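Local coordinates for protein Can2 (Sulfobacillus thermosulfidooxidans, PDB 7BDV) that binds the second messenger cyclic tetra-adenylate through its CARF domains and acts as a dual-specificity nuclease that potentiates type III CRISPR defence, at residues A[12-17]-A[91-96]; A[29-34]-A[135-140]; A[75-80]-A[106-111]; A[114-119]-A[127-132]. All blocks are in the same frame, centred on the assembly; numbering follows the deposited sequence.

Contact 1. Residues A[12-17]-A[91-96]. With nucleotides of chain E.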
# COMPACT_ATOMS: atom_id res chain seq x y z
N ASP A 12 -30.53 18.70 -11.81
CA ASP A 12 -29.53 19.73 -12.23
C ASP A 12 -28.24 19.66 -11.38
O ASP A 12 -27.18 20.12 -11.85
CB ASP A 12 -30.14 21.12 -12.10
N THR A 13 -28.32 19.14 -10.15
CA THR A 13 -27.30 19.37 -9.09
C THR A 13 -26.79 18.01 -8.61
O THR A 13 -27.61 17.20 -8.14
CB THR A 13 -27.90 20.24 -7.98
OG1 THR A 13 -28.26 21.51 -8.54
CG2 THR A 13 -26.94 20.44 -6.83
N TYR A 14 -25.49 17.78 -8.72
CA TYR A 14 -24.79 16.53 -8.32
C TYR A 14 -24.04 16.81 -7.02
O TYR A 14 -23.23 17.74 -6.97
CB TYR A 14 -23.94 16.11 -9.51
CG TYR A 14 -22.99 14.97 -9.30
CD1 TYR A 14 -23.43 13.66 -9.36
CD2 TYR A 14 -21.65 15.19 -9.12
CE1 TYR A 14 -22.55 12.60 -9.27
CE2 TYR A 14 -20.75 14.14 -9.00
CZ TYR A 14 -21.22 12.84 -9.03
OH TYR A 14 -20.35 11.80 -8.91
N VAL A 15 -24.38 16.08 -5.96
CA VAL A 15 -23.79 16.27 -4.62
C VAL A 15 -22.84 15.09 -4.36
O VAL A 15 -23.31 13.92 -4.40
CB VAL A 15 -24.86 16.39 -3.53
CG1 VAL A 15 -24.27 16.54 -2.14
CG2 VAL A 15 -25.81 17.54 -3.84
N CYS A 16 -21.57 15.36 -4.09
CA CYS A 16 -20.65 14.26 -3.76
C CYS A 16 -19.80 14.56 -2.54
O CYS A 16 -19.61 15.74 -2.15
CB CYS A 16 -19.89 13.77 -4.98
SG CYS A 16 -19.13 15.09 -5.92
N LEU A 17 -19.39 13.47 -1.88
CA LEU A 17 -18.66 13.52 -0.59
C LEU A 17 -17.20 13.23 -0.90
O LEU A 17 -16.93 12.10 -1.32
CB LEU A 17 -19.24 12.44 0.34
CG LEU A 17 -20.59 12.72 0.96
CD1 LEU A 17 -21.63 13.07 -0.08
CD2 LEU A 17 -21.06 11.52 1.76
N ILE A 91 -29.19 15.37 -6.97
CA ILE A 91 -28.91 13.90 -6.95
C ILE A 91 -27.65 13.68 -6.09
O ILE A 91 -26.73 14.51 -6.17
CB ILE A 91 -28.76 13.35 -8.39
CG1 ILE A 91 -28.19 11.93 -8.46
CG2 ILE A 91 -27.91 14.29 -9.23
CD1 ILE A 91 -28.33 11.31 -9.81
N LEU A 92 -27.64 12.62 -5.28
CA LEU A 92 -26.54 12.30 -4.33
C LEU A 92 -25.73 11.13 -4.91
O LEU A 92 -26.32 10.10 -5.25
CB LEU A 92 -27.09 11.95 -2.96
CG LEU A 92 -26.05 11.49 -1.94
CD1 LEU A 92 -25.18 12.64 -1.52
CD2 LEU A 92 -26.71 10.88 -0.71
N ASN A 93 -24.42 11.33 -5.00
CA ASN A 93 -23.40 10.26 -5.11
C ASN A 93 -22.93 9.93 -3.69
O ASN A 93 -22.26 10.74 -3.11
CB ASN A 93 -22.27 10.66 -6.04
CG ASN A 93 -21.33 9.50 -6.32
OD1 ASN A 93 -21.26 8.52 -5.56
ND2 ASN A 93 -20.59 9.62 -7.40
N VAL A 94 -23.34 8.78 -3.15
CA VAL A 94 -23.15 8.39 -1.73
C VAL A 94 -21.88 7.51 -1.61
O VAL A 94 -21.64 6.95 -0.52
CB VAL A 94 -24.42 7.69 -1.21
CG1 VAL A 94 -24.59 6.29 -1.80
CG2 VAL A 94 -24.52 7.64 0.32
N THR A 95 -21.08 7.40 -2.67
CA THR A 95 -19.90 6.47 -2.73
C THR A 95 -18.74 7.03 -1.88
O THR A 95 -18.02 6.27 -1.25
CB THR A 95 -19.39 6.23 -4.16
OG1 THR A 95 -20.47 6.23 -5.10
CG2 THR A 95 -18.60 4.94 -4.29
N GLY A 96 -18.56 8.35 -1.89
CA GLY A 96 -17.50 9.00 -1.12
C GLY A 96 -17.81 9.11 0.36
O GLY A 96 -18.94 8.81 0.76
P A E 1 -12.75 6.32 0.68
OP1 A E 1 -12.32 7.50 -0.16
OP2 A E 1 -11.63 5.29 0.74
O5' A E 1 -14.06 5.67 0.04
C5' A E 1 -13.98 5.29 -1.33
C4' A E 1 -15.16 4.42 -1.61
O4' A E 1 -15.34 4.35 -3.04
C3' A E 1 -15.03 2.96 -1.16
O3' A E 1 -16.31 2.41 -1.08
C2' A E 1 -14.40 2.31 -2.38
O2' A E 1 -14.64 0.92 -2.38
C1' A E 1 -15.24 3.01 -3.46
N9 A E 1 -14.75 3.04 -4.80
C8 A E 1 -15.53 2.89 -5.91
N7 A E 1 -14.86 3.00 -7.02
C5 A E 1 -13.57 3.27 -6.62
C6 A E 1 -12.39 3.50 -7.34
N6 A E 1 -12.32 3.52 -8.66
N1 A E 1 -11.28 3.76 -6.62
C2 A E 1 -11.35 3.76 -5.29
N3 A E 1 -12.38 3.52 -4.51
C4 A E 1 -13.49 3.31 -5.24
O HOH W 1 -19.66 10.77 -2.75
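Tyr14, Val15 and Leu17 of strand 13-17 meet Ile91, Leu92, Asn93 and Gly96 in a buried parallel strand pairing at the middle of the CARF-domain sheet. Three backbone bonds join the strands: Ile91 N to Thr13 O (2.7 Å), Val15 N to Ile91 O (2.8 Å) and Asn93 N to Val15 O (2.9 Å). Past Asn93 direct pairing gives way, and a water bridges the chains, accepting from Leu17 N and Gly96 N and donating to Asn93 O. Gly96, with no side chain, can bring CA within 3.2 Å of Leu17 O.

On one face, Tyr14 and Asn93 lie side by side with ring and amide planes 65° apart. Tyr14 CG is anti to the backbone N (chi1 172°), which turns it to the Asn93 side, and Asn93 ND2 donates to Tyr14 OH over 2.7 Å with the hydroxyl in the amide plane. Tyr14 OH also bonds to Asn25 O, and Asn93 ND2 to Pro24 O, of helix 23-31. On the other face, Leu92 CD1 touches Val15 CG1 and lies 3.9 Å from Leu17 CD1, branched aliphatic groups suited to the core under helix 99-111.

Asn93 OD1 accepts from Thr95 N, forming an Asx turn; Thr95 CG2 lies 3.5 Å from O4' of A1 of chain E. A ligand-facing loop at the C-terminal end of a central parallel strand is characteristic of Rossmann-like CARF domains.

Contact 2. Residues A[29-34]-A[135-140]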
# COMPACT_ATOMS: atom_id res chain seq x y z
N VAL A 29 -19.23 12.34 -13.60
CA VAL A 29 -19.16 13.77 -14.08
C VAL A 29 -18.52 13.80 -15.47
O VAL A 29 -18.99 14.60 -16.31
CB VAL A 29 -18.38 14.63 -13.06
CG1 VAL A 29 -18.02 16.01 -13.61
CG2 VAL A 29 -19.16 14.77 -11.76
N ILE A 30 -17.52 12.95 -15.72
CA ILE A 30 -16.83 12.85 -17.04
C ILE A 30 -17.78 12.17 -18.04
O ILE A 30 -17.82 12.63 -19.21
CB ILE A 30 -15.49 12.09 -16.93
CG1 ILE A 30 -14.55 12.69 -15.89
CG2 ILE A 30 -14.82 12.00 -18.29
CD1 ILE A 30 -14.20 14.13 -16.10
N GLN A 31 -18.48 11.12 -17.60
CA GLN A 31 -19.44 10.35 -18.43
C GLN A 31 -20.56 11.28 -18.92
O GLN A 31 -20.83 11.26 -20.13
CB GLN A 31 -19.99 9.16 -17.64
CG GLN A 31 -20.85 8.24 -18.49
CD GLN A 31 -20.97 6.85 -17.91
OE1 GLN A 31 -19.97 6.15 -17.71
NE2 GLN A 31 -22.19 6.42 -17.65
N ALA A 32 -21.19 12.01 -18.00
CA ALA A 32 -22.42 12.82 -18.20
C ALA A 32 -22.32 14.14 -17.42
O ALA A 32 -22.72 14.23 -16.26
CB ALA A 32 -23.63 12.00 -17.76
N PRO A 33 -21.75 15.20 -18.02
CA PRO A 33 -21.54 16.46 -17.30
C PRO A 33 -22.82 17.07 -16.72
O PRO A 33 -23.76 17.30 -17.45
CB PRO A 33 -20.95 17.39 -18.38
CG PRO A 33 -20.34 16.43 -19.40
CD PRO A 33 -21.26 15.23 -19.41
N PRO A 34 -22.93 17.29 -15.39
CA PRO A 34 -24.13 17.87 -14.80
C PRO A 34 -24.04 19.40 -14.82
O PRO A 34 -23.04 19.90 -15.21
CB PRO A 34 -24.10 17.31 -13.37
CG PRO A 34 -22.63 17.25 -13.06
CD PRO A 34 -21.93 16.95 -14.36
N GLU A 135 -26.75 0.48 -14.14
CA GLU A 135 -26.29 0.87 -15.49
C GLU A 135 -24.81 0.52 -15.59
O GLU A 135 -24.10 0.70 -14.59
CB GLU A 135 -26.56 2.36 -15.71
CG GLU A 135 -26.33 2.86 -17.11
CD GLU A 135 -26.27 4.38 -17.21
OE1 GLU A 135 -26.51 5.04 -16.17
OE2 GLU A 135 -25.99 4.89 -18.31
N ARG A 136 -24.36 -0.01 -16.73
CA ARG A 136 -22.93 -0.24 -17.01
C ARG A 136 -22.29 1.15 -17.08
O ARG A 136 -22.94 2.04 -17.63
CB ARG A 136 -22.75 -1.08 -18.27
CG ARG A 136 -21.40 -1.78 -18.46
CD ARG A 136 -20.97 -2.73 -17.35
NE ARG A 136 -19.80 -3.55 -17.65
CZ ARG A 136 -18.60 -3.12 -18.06
NH1 ARG A 136 -18.36 -1.83 -18.28
NH2 ARG A 136 -17.63 -3.99 -18.25
N LEU A 137 -21.10 1.31 -16.47
CA LEU A 137 -20.24 2.51 -16.65
C LEU A 137 -19.68 2.46 -18.07
O LEU A 137 -19.45 1.34 -18.58
CB LEU A 137 -19.09 2.45 -15.65
CG LEU A 137 -19.40 2.82 -14.20
CD1 LEU A 137 -18.25 2.42 -13.27
CD2 LEU A 137 -19.64 4.31 -14.10
N GLY A 138 -19.43 3.61 -18.69
CA GLY A 138 -18.60 3.69 -19.91
C GLY A 138 -17.12 3.67 -19.56
O GLY A 138 -16.78 3.31 -18.40
N ASP A 139 -16.26 4.07 -20.50
CA ASP A 139 -14.80 4.22 -20.28
C ASP A 139 -14.35 5.58 -20.82
O ASP A 139 -13.41 5.63 -21.58
CB ASP A 139 -14.05 3.05 -20.93
N PRO A 140 -14.94 6.71 -20.37
CA PRO A 140 -14.50 8.03 -20.81
C PRO A 140 -13.19 8.50 -20.14
O PRO A 140 -12.47 9.30 -20.71
CB PRO A 140 -15.67 8.93 -20.39
CG PRO A 140 -16.18 8.27 -19.12
CD PRO A 140 -16.02 6.78 -19.36
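The C-terminal turn of helix 23-31 meets the loop that leaves edge strand 134-136, with Gln31 and Ile30 on the helix side and Leu137, Gly138 and Pro140 on the other. Gln31 carries the polar link. Its CG is anti to the backbone N (chi1 -173°) and the chain stays extended beyond it, so that the amide reaches across to the opposing main chain. There Gly138 N donates to Gln31 OE1 over 2.8 Å in a nearly straight bond, the N-H...O angle being 162°. The donor stands above the amide carbonyl plane, 41° out of it. A long, neutral side chain suits this place, since its carbonyl can satisfy a main-chain N-H of a loop without bringing in a charge.

The other end of the amide faces Glu135 tip to tip, with the two planes well turned from each other, but Gln31 NE2 and Glu135 OE2 remain 4.1 Å from each other. The firmer partner of that carboxylate is Tyr128, whose OH bonds to Glu135 OE1. In the CARF fold this contact joins a helix flanking the sheet to the chain just beyond the last strand, and the same loop also reaches the nuclease region, where Gly138 O accepts from Asn285 ND2 and Asp139 O from Lys260 NZ.

Beside the amide the contact turns apolar. The Pro140 ring lies against the helix, its CG 3.9 Å from Gln31 CA and its CB 3.8 Å from Ile30 CG2; the Ile30 and Pro140 side chains cross at a slant, a rigid ring against the methyl CG2 of a beta-branched residue.

Contact 3. Residues A[75-80]-A[106-111]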
# COMPACT_ATOMS: atom_id res chain seq x y z
N GLN A 75 -25.09 17.36 12.14
CA GLN A 75 -24.60 18.56 11.43
C GLN A 75 -24.61 18.31 9.92
O GLN A 75 -24.92 19.26 9.14
CB GLN A 75 -23.22 18.95 11.96
CG GLN A 75 -23.23 19.41 13.42
CD GLN A 75 -23.25 18.28 14.43
OE1 GLN A 75 -23.64 17.14 14.15
NE2 GLN A 75 -22.80 18.60 15.63
N THR A 76 -24.29 17.09 9.47
CA THR A 76 -24.28 16.75 8.03
C THR A 76 -25.73 16.70 7.55
O THR A 76 -25.97 17.17 6.43
CB THR A 76 -23.47 15.49 7.74
OG1 THR A 76 -22.14 15.82 8.14
CG2 THR A 76 -23.45 15.08 6.29
N GLN A 77 -26.64 16.16 8.36
CA GLN A 77 -28.11 16.14 8.08
C GLN A 77 -28.60 17.58 7.85
O GLN A 77 -29.42 17.78 6.93
CB GLN A 77 -28.89 15.49 9.22
CG GLN A 77 -28.82 13.97 9.21
CD GLN A 77 -29.57 13.40 10.39
OE1 GLN A 77 -29.32 13.73 11.54
NE2 GLN A 77 -30.52 12.54 10.11
N ARG A 78 -28.15 18.53 8.66
CA ARG A 78 -28.57 19.96 8.55
C ARG A 78 -28.05 20.55 7.23
O ARG A 78 -28.80 21.27 6.58
CB ARG A 78 -28.11 20.76 9.78
N ILE A 79 -26.80 20.26 6.84
CA ILE A 79 -26.19 20.80 5.59
C ILE A 79 -26.93 20.23 4.38
O ILE A 79 -27.18 20.99 3.41
CB ILE A 79 -24.67 20.54 5.54
CG1 ILE A 79 -23.94 21.24 6.69
CG2 ILE A 79 -24.10 20.90 4.18
N CYS A 80 -27.27 18.94 4.40
CA CYS A 80 -28.02 18.28 3.30
C CYS A 80 -29.44 18.86 3.21
O CYS A 80 -29.89 19.14 2.09
CB CYS A 80 -28.00 16.76 3.44
SG CYS A 80 -26.37 16.07 3.10
N PHE A 106 -27.50 10.19 2.81
CA PHE A 106 -28.48 9.17 2.37
C PHE A 106 -29.84 9.43 3.02
O PHE A 106 -30.86 9.54 2.30
CB PHE A 106 -27.98 7.76 2.68
CG PHE A 106 -28.82 6.69 2.07
CD1 PHE A 106 -28.65 6.30 0.75
CD2 PHE A 106 -29.76 6.03 2.84
CE1 PHE A 106 -29.40 5.27 0.21
CE2 PHE A 106 -30.50 4.98 2.30
CZ PHE A 106 -30.32 4.61 0.99
N ASP A 107 -29.85 9.54 4.36
CA ASP A 107 -31.08 9.73 5.16
C ASP A 107 -31.93 10.90 4.63
O ASP A 107 -33.14 10.71 4.47
CB ASP A 107 -30.74 9.95 6.64
CG ASP A 107 -31.98 10.06 7.51
OD1 ASP A 107 -32.57 9.00 7.83
OD2 ASP A 107 -32.36 11.21 7.85
N ARG A 108 -31.33 12.06 4.39
CA ARG A 108 -32.07 13.29 3.99
C ARG A 108 -32.48 13.20 2.51
O ARG A 108 -33.57 13.68 2.18
CB ARG A 108 -31.22 14.55 4.20
CG ARG A 108 -30.75 14.76 5.63
CD ARG A 108 -31.78 14.36 6.68
NE ARG A 108 -33.01 15.11 6.52
CZ ARG A 108 -34.20 14.74 6.98
NH1 ARG A 108 -34.37 13.59 7.62
NH2 ARG A 108 -35.24 15.53 6.78
N PHE A 109 -31.66 12.58 1.66
CA PHE A 109 -31.96 12.41 0.22
C PHE A 109 -33.07 11.36 0.06
O PHE A 109 -33.94 11.55 -0.80
CB PHE A 109 -30.69 12.11 -0.57
CG PHE A 109 -29.96 13.35 -1.01
CD1 PHE A 109 -29.19 14.06 -0.12
CD2 PHE A 109 -30.03 13.77 -2.32
CE1 PHE A 109 -28.50 15.20 -0.53
CE2 PHE A 109 -29.37 14.92 -2.73
CZ PHE A 109 -28.59 15.62 -1.84
N ARG A 110 -33.07 10.31 0.88
CA ARG A 110 -34.15 9.29 0.86
C ARG A 110 -35.46 9.95 1.33
O ARG A 110 -36.51 9.79 0.65
CB ARG A 110 -33.79 8.09 1.74
CG ARG A 110 -34.81 6.97 1.68
CD ARG A 110 -34.44 5.76 2.52
NE ARG A 110 -34.43 6.09 3.94
CZ ARG A 110 -33.77 5.42 4.88
NH1 ARG A 110 -33.08 4.34 4.58
NH2 ARG A 110 -33.82 5.85 6.14
N HIS A 111 -35.43 10.68 2.45
CA HIS A 111 -36.61 11.37 3.02
C HIS A 111 -37.26 12.28 1.96
O HIS A 111 -38.50 12.37 1.96
CB HIS A 111 -36.23 12.12 4.30
CG HIS A 111 -37.37 12.84 4.91
ND1 HIS A 111 -38.26 12.23 5.79
CD2 HIS A 111 -37.78 14.13 4.79
CE1 HIS A 111 -39.17 13.10 6.16
NE2 HIS A 111 -38.90 14.28 5.57
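The amide of Gln77 meets the carboxylate of Asp107 with the two planes 62° apart, and the guanidinium of Arg108 completes the group. Gln77 NE2 donates to Asp107 OD2 over 3.2 Å in a longer, bent bond; the acceptor lies in the amide plane, whereas the donor stands above the carboxylate plane. Arg108 NH1 comes to Asp107 OD2 from the opposite face of that plane (3.1 Å), nearly in line with the C-O bond, in a straighter bond that is part of a salt bridge. At the guanidinium, Asp107 OD2 sits at the edge, in plane, and His111 CB lies over one face toward the rim. Two unequal donors thus share one oxygen, which probably favours the carboxylate's negative charge.

Arg108 crosses Gln77 at about a right angle. The bends at chi2 and chi3 bring its guanidinium back to Asp107, while CG and CD lie against Gln77: CG is 3.5 Å from Gln77 O, and CD is 3.9 Å from Gln77 CG. Arg108 NE forms a further salt bridge with Asp81. Nearer the sheet, the small Cys80 suits the close approach, its CB touching Arg108 CB (4.0 Å) and the Phe109 ring at CE1.

The axes of segments 75-80 and 106-111 come within 9.1 Å, at 38° between their N-to-C directions. Two such neighbouring helices, joined through strand 90-93, are characteristic of an alpha-beta-alpha unit in a Rossmann-like fold.

Contact 4. Residues A[114-119]-A[127-132]. With nucleotides of chain E.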
# COMPACT_ATOMS: atom_id res chain seq x y z
N ARG A 114 -35.23 11.58 -3.40
CA ARG A 114 -34.22 12.01 -4.40
C ARG A 114 -33.49 10.78 -4.94
O ARG A 114 -33.36 9.76 -4.26
CB ARG A 114 -33.22 12.98 -3.78
CG ARG A 114 -33.81 14.25 -3.18
CD ARG A 114 -34.75 15.04 -4.08
NE ARG A 114 -34.21 15.23 -5.40
CZ ARG A 114 -34.88 15.16 -6.54
NH1 ARG A 114 -36.19 14.94 -6.54
NH2 ARG A 114 -34.22 15.37 -7.67
N PRO A 115 -32.99 10.86 -6.20
CA PRO A 115 -32.09 9.85 -6.74
C PRO A 115 -30.76 9.79 -5.97
O PRO A 115 -30.17 10.81 -5.60
CB PRO A 115 -31.83 10.26 -8.19
CG PRO A 115 -32.78 11.42 -8.48
CD PRO A 115 -33.30 11.92 -7.15
N ILE A 116 -30.29 8.56 -5.77
CA ILE A 116 -29.03 8.28 -5.03
C ILE A 116 -28.28 7.21 -5.81
O ILE A 116 -28.84 6.12 -5.99
CB ILE A 116 -29.28 7.86 -3.57
CG1 ILE A 116 -30.08 8.90 -2.80
CG2 ILE A 116 -27.94 7.58 -2.90
CD1 ILE A 116 -30.65 8.39 -1.47
N ILE A 117 -27.05 7.51 -6.23
CA ILE A 117 -26.20 6.59 -7.01
C ILE A 117 -25.01 6.14 -6.14
O ILE A 117 -24.60 6.87 -5.24
CB ILE A 117 -25.76 7.25 -8.31
CG1 ILE A 117 -24.72 8.35 -8.08
CG2 ILE A 117 -26.97 7.76 -9.07
CD1 ILE A 117 -24.01 8.78 -9.33
N TYR A 118 -24.51 4.95 -6.43
CA TYR A 118 -23.31 4.36 -5.80
C TYR A 118 -22.52 3.67 -6.91
O TYR A 118 -23.13 2.95 -7.70
CB TYR A 118 -23.72 3.41 -4.68
CG TYR A 118 -22.55 2.71 -4.04
CD1 TYR A 118 -22.00 1.57 -4.60
CD2 TYR A 118 -21.99 3.20 -2.87
CE1 TYR A 118 -20.91 0.94 -4.02
CE2 TYR A 118 -20.88 2.58 -2.28
CZ TYR A 118 -20.37 1.43 -2.85
OH TYR A 118 -19.28 0.84 -2.30
N VAL A 119 -21.21 3.94 -6.98
CA VAL A 119 -20.31 3.45 -8.04
C VAL A 119 -19.62 2.18 -7.54
O VAL A 119 -18.84 2.29 -6.62
CB VAL A 119 -19.29 4.50 -8.49
CG1 VAL A 119 -18.40 3.89 -9.53
CG2 VAL A 119 -19.98 5.73 -9.07
N LEU A 127 -25.07 1.79 -9.32
CA LEU A 127 -26.30 1.32 -8.64
C LEU A 127 -27.17 2.54 -8.33
O LEU A 127 -26.64 3.50 -7.79
CB LEU A 127 -25.94 0.57 -7.36
CG LEU A 127 -24.84 -0.47 -7.50
CD1 LEU A 127 -24.65 -1.21 -6.17
CD2 LEU A 127 -25.16 -1.43 -8.61
N TYR A 128 -28.44 2.51 -8.73
CA TYR A 128 -29.46 3.51 -8.34
C TYR A 128 -30.17 2.98 -7.10
O TYR A 128 -31.01 2.07 -7.24
CB TYR A 128 -30.41 3.76 -9.51
CG TYR A 128 -29.72 4.26 -10.75
CD1 TYR A 128 -29.35 5.59 -10.85
CD2 TYR A 128 -29.42 3.43 -11.80
CE1 TYR A 128 -28.73 6.08 -11.98
CE2 TYR A 128 -28.79 3.90 -12.94
CZ TYR A 128 -28.45 5.24 -13.03
OH TYR A 128 -27.82 5.73 -14.13
N LEU A 129 -29.78 3.48 -5.92
CA LEU A 129 -30.20 2.94 -4.60
C LEU A 129 -31.66 3.29 -4.33
O LEU A 129 -32.28 2.57 -3.56
CB LEU A 129 -29.27 3.47 -3.51
CG LEU A 129 -27.85 2.90 -3.57
CD1 LEU A 129 -27.04 3.29 -2.34
CD2 LEU A 129 -27.88 1.38 -3.70
N HIS A 130 -32.19 4.34 -4.97
CA HIS A 130 -33.61 4.73 -4.81
C HIS A 130 -34.55 3.69 -5.44
O HIS A 130 -35.62 3.49 -4.85
CB HIS A 130 -33.85 6.17 -5.30
CG HIS A 130 -33.62 6.39 -6.75
ND1 HIS A 130 -32.38 6.31 -7.31
CD2 HIS A 130 -34.46 6.76 -7.74
CE1 HIS A 130 -32.45 6.60 -8.60
NE2 HIS A 130 -33.72 6.88 -8.88
N ASN A 131 -34.18 3.03 -6.55
CA ASN A 131 -35.13 2.14 -7.28
C ASN A 131 -34.58 0.73 -7.56
O ASN A 131 -35.30 -0.04 -8.20
CB ASN A 131 -35.60 2.78 -8.59
CG ASN A 131 -34.48 3.07 -9.57
OD1 ASN A 131 -33.44 2.41 -9.56
ND2 ASN A 131 -34.71 4.04 -10.45
N GLY A 132 -33.36 0.39 -7.13
CA GLY A 132 -32.77 -0.96 -7.29
C GLY A 132 -32.26 -1.24 -8.70
O GLY A 132 -31.81 -2.36 -8.94
P A E 2 -17.08 2.15 0.31
OP1 A E 2 -18.46 1.78 -0.09
OP2 A E 2 -16.77 3.09 1.43
O5' A E 2 -16.48 0.73 0.75
C5' A E 2 -15.14 0.69 1.26
C4' A E 2 -15.15 -0.37 2.34
O4' A E 2 -15.68 -1.58 1.73
C3' A E 2 -13.82 -0.78 2.96
O3' A E 2 -14.01 -1.04 4.39
C2' A E 2 -13.48 -2.05 2.18
O2' A E 2 -12.65 -3.00 2.84
C1' A E 2 -14.86 -2.67 2.07
N9 A E 2 -15.03 -3.68 1.07
C8 A E 2 -14.72 -3.59 -0.28
N7 A E 2 -15.01 -4.69 -0.93
C5 A E 2 -15.51 -5.55 0.05
C6 A E 2 -15.97 -6.86 -0.00
N6 A E 2 -15.97 -7.55 -1.12
N1 A E 2 -16.43 -7.45 1.14
C2 A E 2 -16.38 -6.72 2.27
N3 A E 2 -15.97 -5.46 2.44
C4 A E 2 -15.53 -4.93 1.28
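Backbone hydrogen bonds pair Tyr118 with Leu127 and Ile116 with Leu129 in a beta hairpin. Tyr118 N donates to Leu127 O (2.9 Å) and Leu127 N to Tyr118 O (2.8 Å), making a hydrogen-bonded antiparallel pair; Ile117 and Tyr128 next to it form a non-hydrogen-bonded one. Leu129 N donates to Ile116 O (2.8 Å) as the second strand ends.

Apolar contacts clothe both faces. Ile117 CG2 touches the Tyr128 ring at CD1 (3.7 Å), the two side chains running side by side. On the other face Leu127 CD1 lies 4.1 Å from Tyr118 CD1, and Leu129 CD1 reaches Tyr118 CB. These bulky apolar groups suit a place where Ile100 of the second subunit packs on Tyr118, Leu127 and Leu129.

One contact is CH-pi. His130 CG sits between backbone N and carbonyl carbon (chi1 64°), and Pro115 CA lies over the ring's centre, 3.7 Å from its centroid, while Asn131 CG lies over the opposite face toward its rim.

The ligand bond is Tyr118's own: its OH donates to OP1 of A2 of chain E over 2.5 Å, the phosphate oxygen lying at the ring edge near its plane. An aromatic stem with a hydroxyl tip can thus pack and bind at once.

Strand 116-120 is flanked by strand 90-93, where Ile117 bonds to Leu92, while Ile116 packs on Phe106 and Phe109 of helix 99-111, and strand 134-136 follows beyond 125-128.

Contacts 1 and 4 are buried pairings in one sheet, parallel and antiparallel respectively, and they adjoin: Leu92 O is 2.9 Å from Ile117 N, and both come up to nucleotides of the bound ring. Contact 3 is partly buried and joins helices rather than strands; its charged outer rim gives way to Phe109, which packs on Leu92 of contact 1, while Phe106 meets Ile116 of contact 4. Contact 2 lies at the surface and rests on one side-chain bond and proline packing, yet Val29 still touches Tyr14 of contact 1. Backbone bonding therefore dominates in the sheet, and side-chain polar links around it. Contacts 1, 3 and 4 also touch the second subunit.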